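Local coordinates for protein iron-containing alcohol dehydrogenase (Ralstonia eutropha, PDB 3JZD) that probably reduces maleylacetate to 3-oxoadipate with NADH or NADPH, as a homodimeric member of the iron-containing alcohol dehydrogenase family, at residues E198-L203 and A281-A286. Residues are numbered along the deposited sequence; the frame is centred on the assembly and turned at random.
Sequences EGIRAL and ARIRRA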
# COMPACT_ATOMS: atom_id res chain seq x y z
N GLU A 198 3.66 -1.91 -11.10
CA GLU A 198 3.19 -0.55 -11.41
C GLU A 198 4.35 0.49 -11.41
O GLU A 198 4.42 1.43 -12.25
CB GLU A 198 2.14 -0.14 -10.36
CG GLU A 198 1.68 1.27 -10.42
CD GLU A 198 0.73 1.53 -11.57
OE1 GLU A 198 0.65 0.70 -12.50
OE2 GLU A 198 0.04 2.58 -11.49
N GLY A 199 5.23 0.36 -10.46
CA GLY A 199 6.42 1.23 -10.41
C GLY A 199 7.27 1.07 -11.68
O GLY A 199 7.70 2.07 -12.29
N ILE A 200 7.48 -0.18 -12.11
CA ILE A 200 8.28 -0.41 -13.28
C ILE A 200 7.57 0.22 -14.48
O ILE A 200 8.19 0.86 -15.31
CB ILE A 200 8.63 -1.93 -13.52
CG1 ILE A 200 9.46 -2.47 -12.32
CG2 ILE A 200 9.44 -2.11 -14.81
CD1 ILE A 200 9.81 -3.99 -12.39
N ARG A 201 6.25 0.06 -14.55
CA ARG A 201 5.49 0.54 -15.67
C ARG A 201 5.58 2.06 -15.77
O ARG A 201 5.76 2.60 -16.85
CB ARG A 201 4.03 0.13 -15.53
CG ARG A 201 3.32 -0.18 -16.78
CD ARG A 201 1.80 -0.44 -16.58
NE ARG A 201 1.41 -0.94 -15.24
CZ ARG A 201 1.52 -2.20 -14.77
NH1 ARG A 201 2.08 -3.19 -15.52
NH2 ARG A 201 1.10 -2.45 -13.51
N ALA A 202 5.44 2.72 -14.62
CA ALA A 202 5.49 4.18 -14.57
C ALA A 202 6.85 4.72 -15.05
O ALA A 202 6.93 5.65 -15.84
CB ALA A 202 5.15 4.67 -13.15
N LEU A 203 7.92 4.15 -14.54
CA LEU A 203 9.28 4.57 -14.94
C LEU A 203 9.62 4.21 -16.38
O LEU A 203 10.19 4.99 -17.11
CB LEU A 203 10.31 4.00 -13.98
CG LEU A 203 10.26 4.70 -12.60
CD1 LEU A 203 10.66 3.78 -11.45
CD2 LEU A 203 11.06 6.00 -12.62
N ALA A 281 8.49 -12.49 -16.55
CA ALA A 281 7.29 -12.18 -17.33
C ALA A 281 6.56 -10.90 -16.84
O ALA A 281 5.98 -10.18 -17.64
CB ALA A 281 6.33 -13.41 -17.38
N ARG A 282 6.54 -10.65 -15.55
CA ARG A 282 5.95 -9.43 -15.01
C ARG A 282 6.82 -8.23 -15.33
O ARG A 282 6.32 -7.18 -15.67
CB ARG A 282 5.66 -9.53 -13.51
CG ARG A 282 4.61 -10.59 -13.21
CD ARG A 282 4.22 -10.72 -11.77
NE ARG A 282 3.48 -9.55 -11.29
CZ ARG A 282 2.87 -9.49 -10.11
NH1 ARG A 282 2.93 -10.54 -9.29
NH2 ARG A 282 2.18 -8.39 -9.76
N ILE A 283 8.14 -8.38 -15.25
CA ILE A 283 8.98 -7.26 -15.61
C ILE A 283 8.83 -6.93 -17.10
O ILE A 283 8.80 -5.76 -17.48
CB ILE A 283 10.42 -7.54 -15.27
CG1 ILE A 283 10.59 -7.62 -13.73
CG2 ILE A 283 11.31 -6.49 -15.93
CD1 ILE A 283 11.96 -8.21 -13.32
N ARG A 284 8.72 -7.96 -17.93
CA ARG A 284 8.57 -7.80 -19.38
C ARG A 284 7.28 -7.08 -19.74
O ARG A 284 7.29 -6.15 -20.55
CB ARG A 284 8.64 -9.14 -20.08
CG ARG A 284 10.05 -9.70 -20.04
CD ARG A 284 10.16 -11.17 -20.46
NE ARG A 284 9.44 -11.45 -21.70
CZ ARG A 284 8.55 -12.43 -21.88
NH1 ARG A 284 8.29 -13.33 -20.93
NH2 ARG A 284 7.94 -12.51 -23.04
N ARG A 285 6.19 -7.51 -19.10
CA ARG A 285 4.88 -6.88 -19.30
C ARG A 285 4.94 -5.42 -18.90
O ARG A 285 4.43 -4.57 -19.61
CB ARG A 285 3.82 -7.60 -18.46
CG ARG A 285 2.41 -7.10 -18.68
CD ARG A 285 1.37 -8.01 -18.01
NE ARG A 285 1.55 -8.08 -16.56
CZ ARG A 285 0.88 -8.90 -15.74
NH1 ARG A 285 -0.05 -9.73 -16.22
NH2 ARG A 285 1.13 -8.90 -14.43
N ALA A 286 5.57 -5.11 -17.77
CA ALA A 286 5.61 -3.74 -17.30
C ALA A 286 6.54 -2.82 -18.15
O ALA A 286 6.37 -1.61 -18.18
CB ALA A 286 6.01 -3.71 -15.81
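Ile200 and Arg201 meet Ile283 and Ala286 where helices 190-212 and 277-287 pack side by side in the all-helical C-terminal half of this iron-containing alcohol dehydrogenase fold. The local axes run in the same general direction, 8.8 Å apart at closest approach and inclined by 33°. Small Ala286 lets the backbones come close: its CA lies 4.6 Å from Arg201 CA. Ile200 can be followed outward from its backbone. CB already rests on Ala286 CB, and Ile200 CG2, placed beside the carbonyl carbon, touches the same methyl at 3.9 Å. The other branch starts beside the backbone N (chi1 -61°) and runs on extended through CG1, carrying Ile200 CD1 past the alanine to Ile283 CG1, also at 3.9 Å. The alanine methyl sits against CB and CG2 of Ile200, while the longer branch reaches one helical turn back along 277-287 and crosses Ile283 at a slant. Ala179 and Ala180 of helix 165-182, with Leu183 just beyond it, close in on this isoleucine pair, which is buried.

Arg201 borders the apolar patch on its exposed side. Its chain bends at chi3 (-26°), bringing the guanidinium back over its own helix, where NE and, more weakly, NH2 share OE1 of Glu198; the Arg201 NE bond is 3.3 Å long, nearly in the guanidinium plane. Arg201 NH1 lies 4.0 Å from Ala286 CB. Glu197, next to Glu198 in helix 190-212, forms salt bridges with Arg282 and Arg285 and a long, weak ion pair with Arg201 NH1. Arg201 NH1 and Arg285 NE, 5.0 Å apart, both turn to Glu197, which probably offsets their like charges. No hydrogen bond joins the two segments; their closest polar touch is a CA-H...O contact, Arg201 CA to Ala286 O, at 3.4 Å.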